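Local structure of glycoside hydrolase family protein (Novosphingobium sp. PP1Y, 6Q2F) at residues P50-M62 / I71-G84. The protein is an alpha-L-rhamnosidase, a glycoside hydrolase that probably cleaves terminal alpha-L-rhamnose from its glycoside substrates. Numbering follows the deposited sequence.
Sequences PSSARPRVWWHWM and IRKDLEWMKRVGIG
Trp59 of strand 56-62 sets its indole against helix 68-81, Met78 and Leu75 over one face, Asp74 and Ile71 at the edge. CG, anti to the backbone N (chi1 -175°), carries the ring out to where NE1 meets Asp74. From CB outward, CG and CD1 lie under the methyl of Met78, a selenomethionine, whose CE comes over the five-membered ring at 3.6 Å from Trp59 CD1; its selenium stands farther above the same ring, a Met-aromatic contact. Trp59 NE1 gives Asp74 OD2 a nearly straight hydrogen bond of 2.9 Å, almost in the ring plane, although it meets the anti side of a carboxylate turned 77° from the indole. CE2 sits between that carboxylate and Leu75 CD1, which covers the six-membered ring, 3.7 Å from Trp59 CZ2; Ile71 CG2 touches the rim at CH2. Farther along, Ile71 CD1 packs 3.6 Å from Trp61 CZ2. Toward the start of the strand, Val57 splits its methyls: CG2 rests on Met78 CE, CG1 on Ile83 CD1. A Schellman motif with positive phi at Gly82 ends the helix, and the chain returns to the strand: Gly84 N donates to Pro55 O at 2.7 Å, while Arg54 NH1 reaches a lone pair of Gly82 O at 3.1 Å. Strands 56-62 and 85-91 and helix 68-81 form a beta-alpha-beta unit of a closed, eight-stranded parallel (beta/alpha)8 barrel, strand 674-677 flanking 56-62 on its other side. A leucine in place of Trp59 has no indole N-H, and would probably leave Asp74 OD2 one donor fewer and a gap beside Met78 and Leu75. Bonded also by His682 at OD2 and Arg703 at OD1, this buried carboxylate probably stays ionised and ties strand to helix.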
ATOM      1  N   PRO A  50     -10.808   5.321  24.879  1.00 32.05           N
ATOM      2  CA  PRO A  50      -9.885   6.445  25.043  1.00 28.15           C
ATOM      3  C   PRO A  50      -9.430   6.983  23.692  1.00 30.58           C
ATOM      4  O   PRO A  50      -9.653   6.378  22.643  1.00 30.66           O
ATOM      5  CB  PRO A  50      -8.719   5.841  25.830  1.00 25.09           C
ATOM      6  CG  PRO A  50      -8.699   4.393  25.371  1.00 29.04           C
ATOM      7  CD  PRO A  50     -10.140   4.022  25.028  1.00 28.61           C
ATOM      8  N   SER A  51      -8.770   8.150  23.744  1.00 28.35           N
ATOM      9  CA  SER A  51      -8.272   8.811  22.532  1.00 35.47           C
ATOM     10  C   SER A  51      -7.430   7.879  21.673  1.00 28.87           C
ATOM     11  O   SER A  51      -7.543   7.877  20.443  1.00 25.46           O
ATOM     12  CB  SER A  51      -7.444  10.042  22.905  1.00 42.69           C
ATOM     13  OG  SER A  51      -8.035  10.711  24.003  1.00 55.72           O
ATOM     14  N   SER A  52      -6.579   7.078  22.303  1.00 25.27           N
ATOM     15  CA  SER A  52      -5.713   6.175  21.558  1.00 28.06           C
ATOM     16  C   SER A  52      -6.495   5.204  20.684  1.00 28.34           C
ATOM     17  O   SER A  52      -5.941   4.658  19.724  1.00 26.09           O
ATOM     18  CB  SER A  52      -4.834   5.388  22.538  1.00 27.97           C
ATOM     19  OG  SER A  52      -5.641   4.616  23.412  1.00 29.27           O
ATOM     20  N   ALA A  53      -7.751   4.932  21.020  1.00 21.77           N
ATOM     21  CA  ALA A  53      -8.546   4.007  20.226  1.00 22.79           C
ATOM     22  C   ALA A  53      -9.353   4.708  19.147  1.00 24.73           C
ATOM     23  O   ALA A  53      -9.900   4.037  18.268  1.00 25.71           O
ATOM     24  CB  ALA A  53      -9.489   3.196  21.130  1.00 21.75           C
ATOM     25  N   ARG A  54      -9.421   6.019  19.177  1.00 25.72           N
ATOM     26  CA  ARG A  54     -10.348   6.701  18.289  1.00 27.13           C
ATOM     27  C   ARG A  54      -9.704   6.935  16.923  1.00 29.85           C
ATOM     28  O   ARG A  54      -8.513   7.233  16.843  1.00 26.27           O
ATOM     29  CB  ARG A  54     -10.785   8.012  18.925  1.00 26.54           C
ATOM     30  CG  ARG A  54     -11.579   7.751  20.186  1.00 24.28           C
ATOM     31  CD  ARG A  54     -12.050   9.001  20.920  1.00 29.91           C
ATOM     32  NE  ARG A  54     -12.994   8.564  21.952  1.00 37.25           N
ATOM     33  CZ  ARG A  54     -14.218   8.102  21.675  1.00 39.62           C
ATOM     34  NH1 ARG A  54     -14.633   8.037  20.404  1.00 35.76           N
ATOM     35  NH2 ARG A  54     -15.011   7.691  22.660  1.00 30.80           N
ATOM     36  N   PRO A  55     -10.450   6.772  15.834  1.00 27.79           N
ATOM     37  CA  PRO A  55      -9.830   6.852  14.517  1.00 24.08           C
ATOM     38  C   PRO A  55      -9.435   8.279  14.185  1.00 25.50           C
ATOM     39  O   PRO A  55      -9.945   9.255  14.748  1.00 24.18           O
ATOM     40  CB  PRO A  55     -10.926   6.357  13.571  1.00 25.51           C
ATOM     41  CG  PRO A  55     -12.176   6.841  14.222  1.00 24.84           C
ATOM     42  CD  PRO A  55     -11.914   6.631  15.722  1.00 25.02           C
ATOM     43  N   ARG A  56      -8.491   8.381  13.260  1.00 22.69           N
ATOM     44  CA  ARG A  56      -8.046   9.655  12.729  1.00 30.04           C
ATOM     45  C   ARG A  56      -8.722   9.897  11.386  1.00 27.46           C
ATOM     46  O   ARG A  56      -9.346   9.001  10.810  1.00 25.82           O
ATOM     47  CB  ARG A  56      -6.525   9.653  12.573  1.00 25.42           C
ATOM     48  CG  ARG A  56      -5.711   9.920  13.837  1.00 25.49           C
ATOM     49  CD  ARG A  56      -5.897   8.912  14.972  1.00 27.28           C
ATOM     50  NE  ARG A  56      -4.940   9.234  16.036  1.00 34.00           N
ATOM     51  CZ  ARG A  56      -5.114   9.013  17.333  1.00 32.36           C
ATOM     52  NH1 ARG A  56      -6.239   8.430  17.768  1.00 24.49           N
ATOM     53  NH2 ARG A  56      -4.147   9.371  18.181  1.00 26.36           N
ATOM     54  N   VAL A  57      -8.593  11.123  10.878  1.00 23.81           N
ATOM     55  CA  VAL A  57      -9.007  11.425   9.510  1.00 26.77           C
ATOM     56  C   VAL A  57      -7.891  12.177   8.794  1.00 27.53           C
ATOM     57  O   VAL A  57      -7.103  12.904   9.401  1.00 24.37           O
ATOM     58  CB  VAL A  57     -10.319  12.246   9.449  1.00 23.82           C
ATOM     59  CG1 VAL A  57     -11.436  11.514  10.201  1.00 23.97           C
ATOM     60  CG2 VAL A  57     -10.090  13.640   9.990  1.00 17.89           C
ATOM     61  N   TRP A  58      -7.822  11.989   7.489  1.00 25.23           N
ATOM     62  CA  TRP A  58      -7.072  12.900   6.658  1.00 23.56           C
ATOM     63  C   TRP A  58      -7.905  14.163   6.452  1.00 25.98           C
ATOM     64  O   TRP A  58      -9.141  14.121   6.390  1.00 27.17           O
ATOM     65  CB  TRP A  58      -6.714  12.244   5.321  1.00 23.84           C
ATOM     66  CG  TRP A  58      -5.497  11.362   5.444  1.00 20.51           C
ATOM     67  CD1 TRP A  58      -4.851  11.027   6.598  1.00 22.25           C
ATOM     68  CD2 TRP A  58      -4.758  10.751   4.379  1.00 20.80           C
ATOM     69  NE1 TRP A  58      -3.767  10.231   6.319  1.00 23.56           N
ATOM     70  CE2 TRP A  58      -3.684  10.054   4.966  1.00 25.03           C
ATOM     71  CE3 TRP A  58      -4.887  10.745   2.986  1.00 28.56           C
ATOM     72  CZ2 TRP A  58      -2.763   9.328   4.214  1.00 25.42           C
ATOM     73  CZ3 TRP A  58      -3.967  10.027   2.236  1.00 29.99           C
ATOM     74  CH2 TRP A  58      -2.914   9.338   2.850  1.00 23.93           C
ATOM     75  N   TRP A  59      -7.218  15.301   6.367  1.00 26.09           N
ATOM     76  CA  TRP A  59      -7.875  16.615   6.446  1.00 23.94           C
ATOM     77  C   TRP A  59      -7.228  17.540   5.414  1.00 26.41           C
ATOM     78  O   TRP A  59      -6.356  18.352   5.729  1.00 29.81           O
ATOM     79  CB  TRP A  59      -7.764  17.154   7.866  1.00 18.35           C
ATOM     80  CG  TRP A  59      -8.475  18.428   8.164  1.00 24.13           C
ATOM     81  CD1 TRP A  59      -9.810  18.719   7.960  1.00 23.09           C
ATOM     82  CD2 TRP A  59      -7.920  19.551   8.845  1.00 19.77           C
ATOM     83  NE1 TRP A  59     -10.089  19.983   8.441  1.00 25.24           N
ATOM     84  CE2 TRP A  59      -8.945  20.510   8.987  1.00 26.96           C
ATOM     85  CE3 TRP A  59      -6.646  19.850   9.330  1.00 25.12           C
ATOM     86  CZ2 TRP A  59      -8.731  21.740   9.594  1.00 24.54           C
ATOM     87  CZ3 TRP A  59      -6.429  21.080   9.916  1.00 26.34           C
ATOM     88  CH2 TRP A  59      -7.470  22.008  10.053  1.00 27.23           C
ATOM     89  N   HIS A  60      -7.660  17.403   4.167  1.00 28.44           N
ATOM     90  CA  HIS A  60      -7.041  18.121   3.063  1.00 31.44           C
ATOM     91  C   HIS A  60      -7.518  19.565   3.015  1.00 30.30           C
ATOM     92  O   HIS A  60      -8.717  19.832   3.078  1.00 26.81           O
ATOM     93  CB  HIS A  60      -7.356  17.438   1.734  1.00 32.86           C
ATOM     94  CG  HIS A  60      -6.688  16.109   1.558  1.00 34.61           C
ATOM     95  ND1 HIS A  60      -7.218  14.938   2.056  1.00 30.85           N
ATOM     96  CD2 HIS A  60      -5.547  15.767   0.914  1.00 37.19           C
ATOM     97  CE1 HIS A  60      -6.420  13.932   1.739  1.00 31.99           C
ATOM     98  NE2 HIS A  60      -5.400  14.408   1.047  1.00 34.80           N
ATOM     99  N   TRP A  61      -6.576  20.492   2.901  1.00 27.94           N
ATOM    100  CA  TRP A  61      -6.870  21.888   2.602  1.00 28.71           C
ATOM    101  C   TRP A  61      -6.840  22.049   1.085  1.00 33.38           C
ATOM    102  O   TRP A  61      -5.777  21.959   0.472  1.00 31.15           O
ATOM    103  CB  TRP A  61      -5.846  22.809   3.266  1.00 30.57           C
ATOM    104  CG  TRP A  61      -6.000  22.952   4.748  1.00 28.62           C
ATOM    105  CD1 TRP A  61      -6.862  22.286   5.553  1.00 25.04           C
ATOM    106  CD2 TRP A  61      -5.248  23.831   5.595  1.00 23.26           C
ATOM    107  NE1 TRP A  61      -6.702  22.688   6.858  1.00 25.45           N
ATOM    108  CE2 TRP A  61      -5.714  23.643   6.904  1.00 23.37           C
ATOM    109  CE3 TRP A  61      -4.207  24.747   5.368  1.00 23.15           C
ATOM    110  CZ2 TRP A  61      -5.203  24.362   7.990  1.00 24.13           C
ATOM    111  CZ3 TRP A  61      -3.718  25.460   6.432  1.00 25.72           C
ATOM    112  CH2 TRP A  61      -4.213  25.259   7.734  1.00 30.74           C
HETATM  113  N   MSE A  62      -8.005  22.272   0.481  1.00 29.17           N
HETATM  114  CA  MSE A  62      -8.133  22.215  -0.968  1.00 29.82           C
HETATM  115  C   MSE A  62      -7.785  23.551  -1.650  1.00 29.90           C
HETATM  116  O   MSE A  62      -8.609  24.459  -1.678  1.00 28.95           O
HETATM  117  CB  MSE A  62      -9.557  21.793  -1.364  1.00 27.98           C
HETATM  118  CG  MSE A  62      -9.986  20.377  -0.953  1.00 26.55           C
HETATM  119 SE   MSE A  62      -8.647  19.018  -1.317  0.79 29.51          SE
HETATM  120  CE  MSE A  62      -8.609  19.348  -3.241  1.00 35.25           C
ATOM    121  N   ILE A  71     -11.846  26.018  10.291  1.00 26.41           N
ATOM    122  CA  ILE A  71     -10.962  25.089  10.983  1.00 26.88           C
ATOM    123  C   ILE A  71     -11.532  24.746  12.353  1.00 27.97           C
ATOM    124  O   ILE A  71     -11.554  23.577  12.770  1.00 25.65           O
ATOM    125  CB  ILE A  71      -9.554  25.690  11.097  1.00 23.30           C
ATOM    126  CG1 ILE A  71      -8.873  25.727   9.721  1.00 28.30           C
ATOM    127  CG2 ILE A  71      -8.713  24.906  12.111  1.00 21.24           C
ATOM    128  CD1 ILE A  71      -7.562  26.521   9.703  1.00 26.54           C
ATOM    129  N   ARG A  72     -11.999  25.764  13.077  1.00 25.20           N
ATOM    130  CA  ARG A  72     -12.594  25.532  14.383  1.00 31.31           C
ATOM    131  C   ARG A  72     -13.838  24.663  14.279  1.00 30.59           C
ATOM    132  O   ARG A  72     -13.996  23.714  15.057  1.00 25.47           O
ATOM    133  CB  ARG A  72     -12.922  26.865  15.046  1.00 28.91           C
ATOM    134  CG  ARG A  72     -13.917  26.761  16.209  1.00 29.45           C
ATOM    135  CD  ARG A  72     -13.801  28.026  17.082  1.00 36.42           C
ATOM    136  NE  ARG A  72     -12.561  27.998  17.861  1.00 31.68           N
ATOM    137  CZ  ARG A  72     -12.007  29.051  18.447  1.00 31.45           C
ATOM    138  NH1 ARG A  72     -12.551  30.257  18.331  1.00 27.86           N
ATOM    139  NH2 ARG A  72     -10.897  28.893  19.145  1.00 30.58           N
ATOM    140  N   LYS A  73     -14.739  24.977  13.331  1.00 24.15           N
ATOM    141  CA  LYS A  73     -15.955  24.185  13.184  1.00 29.60           C
ATOM    142  C   LYS A  73     -15.641  22.760  12.734  1.00 29.29           C
ATOM    143  O   LYS A  73     -16.308  21.811  13.162  1.00 32.38           O
ATOM    144  CB  LYS A  73     -16.916  24.863  12.214  1.00 27.60           C
ATOM    145  CG  LYS A  73     -17.459  26.196  12.723  1.00 29.88           C
ATOM    146  CD  LYS A  73     -17.996  27.049  11.571  1.00 25.90           C
ATOM    147  CE  LYS A  73     -18.721  28.283  12.086  1.00 25.85           C
ATOM    148  NZ  LYS A  73     -19.235  29.115  10.940  1.00 30.17           N
ATOM    149  N   ASP A  74     -14.642  22.589  11.859  1.00 21.77           N
ATOM    150  CA  ASP A  74     -14.168  21.239  11.538  1.00 26.16           C
ATOM    151  C   ASP A  74     -13.743  20.494  12.791  1.00 28.57           C
ATOM    152  O   ASP A  74     -14.168  19.354  13.027  1.00 32.92           O
ATOM    153  CB  ASP A  74     -12.986  21.292  10.576  1.00 25.08           C
ATOM    154  CG  ASP A  74     -13.387  21.615   9.155  1.00 28.03           C
ATOM    155  OD1 ASP A  74     -14.596  21.755   8.877  1.00 30.14           O
ATOM    156  OD2 ASP A  74     -12.470  21.706   8.311  1.00 33.47           O
ATOM    157  N   LEU A  75     -12.868  21.106  13.595  1.00 29.75           N
ATOM    158  CA  LEU A  75     -12.297  20.355  14.707  1.00 28.33           C
ATOM    159  C   LEU A  75     -13.310  20.185  15.833  1.00 30.79           C
ATOM    160  O   LEU A  75     -13.276  19.175  16.544  1.00 30.04           O
ATOM    161  CB  LEU A  75     -11.017  21.028  15.197  1.00 22.67           C
ATOM    162  CG  LEU A  75      -9.729  20.583  14.485  1.00 26.29           C
ATOM    163  CD1 LEU A  75      -9.783  20.852  12.984  1.00 22.87           C
ATOM    164  CD2 LEU A  75      -8.505  21.242  15.111  1.00 25.90           C
ATOM    165  N   GLU A  76     -14.237  21.131  15.983  1.00 28.49           N
ATOM    166  CA  GLU A  76     -15.313  20.933  16.946  1.00 33.34           C
ATOM    167  C   GLU A  76     -16.256  19.822  16.493  1.00 36.16           C
ATOM    168  O   GLU A  76     -16.775  19.073  17.328  1.00 32.00           O
ATOM    169  CB  GLU A  76     -16.090  22.236  17.173  1.00 34.67           C
ATOM    170  CG  GLU A  76     -15.307  23.310  17.951  1.00 27.62           C
ATOM    171  CD  GLU A  76     -16.014  24.648  17.943  1.00 33.84           C
ATOM    172  OE1 GLU A  76     -15.758  25.452  18.862  1.00 43.34           O
ATOM    173  OE2 GLU A  76     -16.822  24.885  17.030  1.00 37.93           O
ATOM    174  N   TRP A  77     -16.505  19.705  15.180  1.00 27.87           N
ATOM    175  CA  TRP A  77     -17.298  18.582  14.682  1.00 31.71           C
ATOM    176  C   TRP A  77     -16.627  17.247  15.007  1.00 31.32           C
ATOM    177  O   TRP A  77     -17.279  16.304  15.462  1.00 31.01           O
ATOM    178  CB  TRP A  77     -17.533  18.704  13.177  1.00 27.05           C
ATOM    179  CG  TRP A  77     -18.147  17.446  12.617  1.00 28.35           C
ATOM    180  CD1 TRP A  77     -19.426  17.009  12.799  1.00 29.13           C
ATOM    181  CD2 TRP A  77     -17.494  16.439  11.826  1.00 27.68           C
ATOM    182  NE1 TRP A  77     -19.615  15.797  12.164  1.00 30.58           N
ATOM    183  CE2 TRP A  77     -18.445  15.431  11.557  1.00 32.95           C
ATOM    184  CE3 TRP A  77     -16.210  16.295  11.322  1.00 23.12           C
ATOM    185  CZ2 TRP A  77     -18.142  14.298  10.796  1.00 28.49           C
ATOM    186  CZ3 TRP A  77     -15.908  15.166  10.567  1.00 25.78           C
ATOM    187  CH2 TRP A  77     -16.866  14.185  10.309  1.00 24.18           C
HETATM  188  N   MSE A  78     -15.316  17.168  14.811  1.00 28.07           N
HETATM  189  CA  MSE A  78     -14.546  15.949  15.040  1.00 26.67           C
HETATM  190  C   MSE A  78     -14.629  15.518  16.486  1.00 27.76           C
HETATM  191  O   MSE A  78     -14.712  14.325  16.779  1.00 29.52           O
HETATM  192  CB  MSE A  78     -13.085  16.147  14.649  1.00 25.49           C
HETATM  193  CG  MSE A  78     -12.836  16.252  13.158  1.00 25.74           C
HETATM  194 SE   MSE A  78     -10.932  16.688  12.761  1.00 32.13          SE
HETATM  195  CE  MSE A  78     -11.098  17.086  10.862  1.00 27.18           C
ATOM    196  N   LYS A  79     -14.585  16.488  17.401  1.00 25.40           N
ATOM    197  CA  LYS A  79     -14.799  16.158  18.808  1.00 30.03           C
ATOM    198  C   LYS A  79     -16.198  15.607  19.038  1.00 31.48           C
ATOM    199  O   LYS A  79     -16.348  14.564  19.682  1.00 37.15           O
ATOM    200  CB  LYS A  79     -14.547  17.368  19.704  1.00 31.81           C
ATOM    201  CG  LYS A  79     -13.088  17.733  19.796  1.00 37.47           C
ATOM    202  CD  LYS A  79     -12.260  16.522  20.231  1.00 41.66           C
ATOM    203  CE  LYS A  79     -12.543  16.137  21.665  1.00 42.05           C
ATOM    204  NZ  LYS A  79     -11.498  15.184  22.118  1.00 43.62           N
ATOM    205  N   ARG A  80     -17.236  16.283  18.513  1.00 27.71           N
ATOM    206  CA  ARG A  80     -18.611  15.811  18.726  1.00 36.32           C
ATOM    207  C   ARG A  80     -18.761  14.360  18.299  1.00 32.17           C
ATOM    208  O   ARG A  80     -19.439  13.565  18.958  1.00 35.18           O
ATOM    209  CB  ARG A  80     -19.626  16.663  17.950  1.00 33.91           C
ATOM    210  CG  ARG A  80     -19.975  18.003  18.559  1.00 37.50           C
ATOM    211  CD  ARG A  80     -21.319  18.550  18.000  1.00 28.14           C
ATOM    212  NE  ARG A  80     -21.303  18.862  16.571  1.00 25.46           N
ATOM    213  CZ  ARG A  80     -20.593  19.854  16.034  1.00 31.86           C
ATOM    214  NH1 ARG A  80     -19.819  20.613  16.810  1.00 26.83           N
ATOM    215  NH2 ARG A  80     -20.660  20.089  14.724  1.00 26.17           N
ATOM    216  N   VAL A  81     -18.114  14.001  17.190  1.00 29.31           N
ATOM    217  CA  VAL A  81     -18.307  12.724  16.526  1.00 28.04           C
ATOM    218  C   VAL A  81     -17.309  11.663  17.004  1.00 30.36           C
ATOM    219  O   VAL A  81     -17.380  10.509  16.569  1.00 29.96           O
ATOM    220  CB  VAL A  81     -18.185  12.867  14.997  1.00 28.48           C
ATOM    221  CG1 VAL A  81     -19.292  13.758  14.455  1.00 41.07           C
ATOM    222  CG2 VAL A  81     -16.817  13.416  14.622  1.00 38.59           C
ATOM    223  N   GLY A  82     -16.391  12.021  17.903  1.00 27.29           N
ATOM    224  CA  GLY A  82     -15.471  11.082  18.516  1.00 33.58           C
ATOM    225  C   GLY A  82     -14.209  10.773  17.737  1.00 30.93           C
ATOM    226  O   GLY A  82     -13.619   9.710  17.945  1.00 29.82           O
ATOM    227  N   ILE A  83     -13.777  11.654  16.858  1.00 27.33           N
ATOM    228  CA  ILE A  83     -12.568  11.443  16.078  1.00 26.45           C
ATOM    229  C   ILE A  83     -11.374  11.771  16.959  1.00 24.38           C
ATOM    230  O   ILE A  83     -11.441  12.682  17.785  1.00 28.53           O
ATOM    231  CB  ILE A  83     -12.620  12.304  14.805  1.00 26.84           C
ATOM    232  CG1 ILE A  83     -13.450  11.601  13.730  1.00 23.63           C
ATOM    233  CG2 ILE A  83     -11.192  12.667  14.294  1.00 25.71           C
ATOM    234  CD1 ILE A  83     -13.958  12.545  12.661  1.00 26.89           C
ATOM    235  N   GLY A  84     -10.300  10.989  16.835  1.00 27.67           N
ATOM    236  CA  GLY A  84      -9.173  11.137  17.735  1.00 24.19           C
ATOM    237  C   GLY A  84      -8.037  11.990  17.195  1.00 25.44           C
ATOM    238  O   GLY A  84      -7.120  12.359  17.931  1.00 27.22           O
TER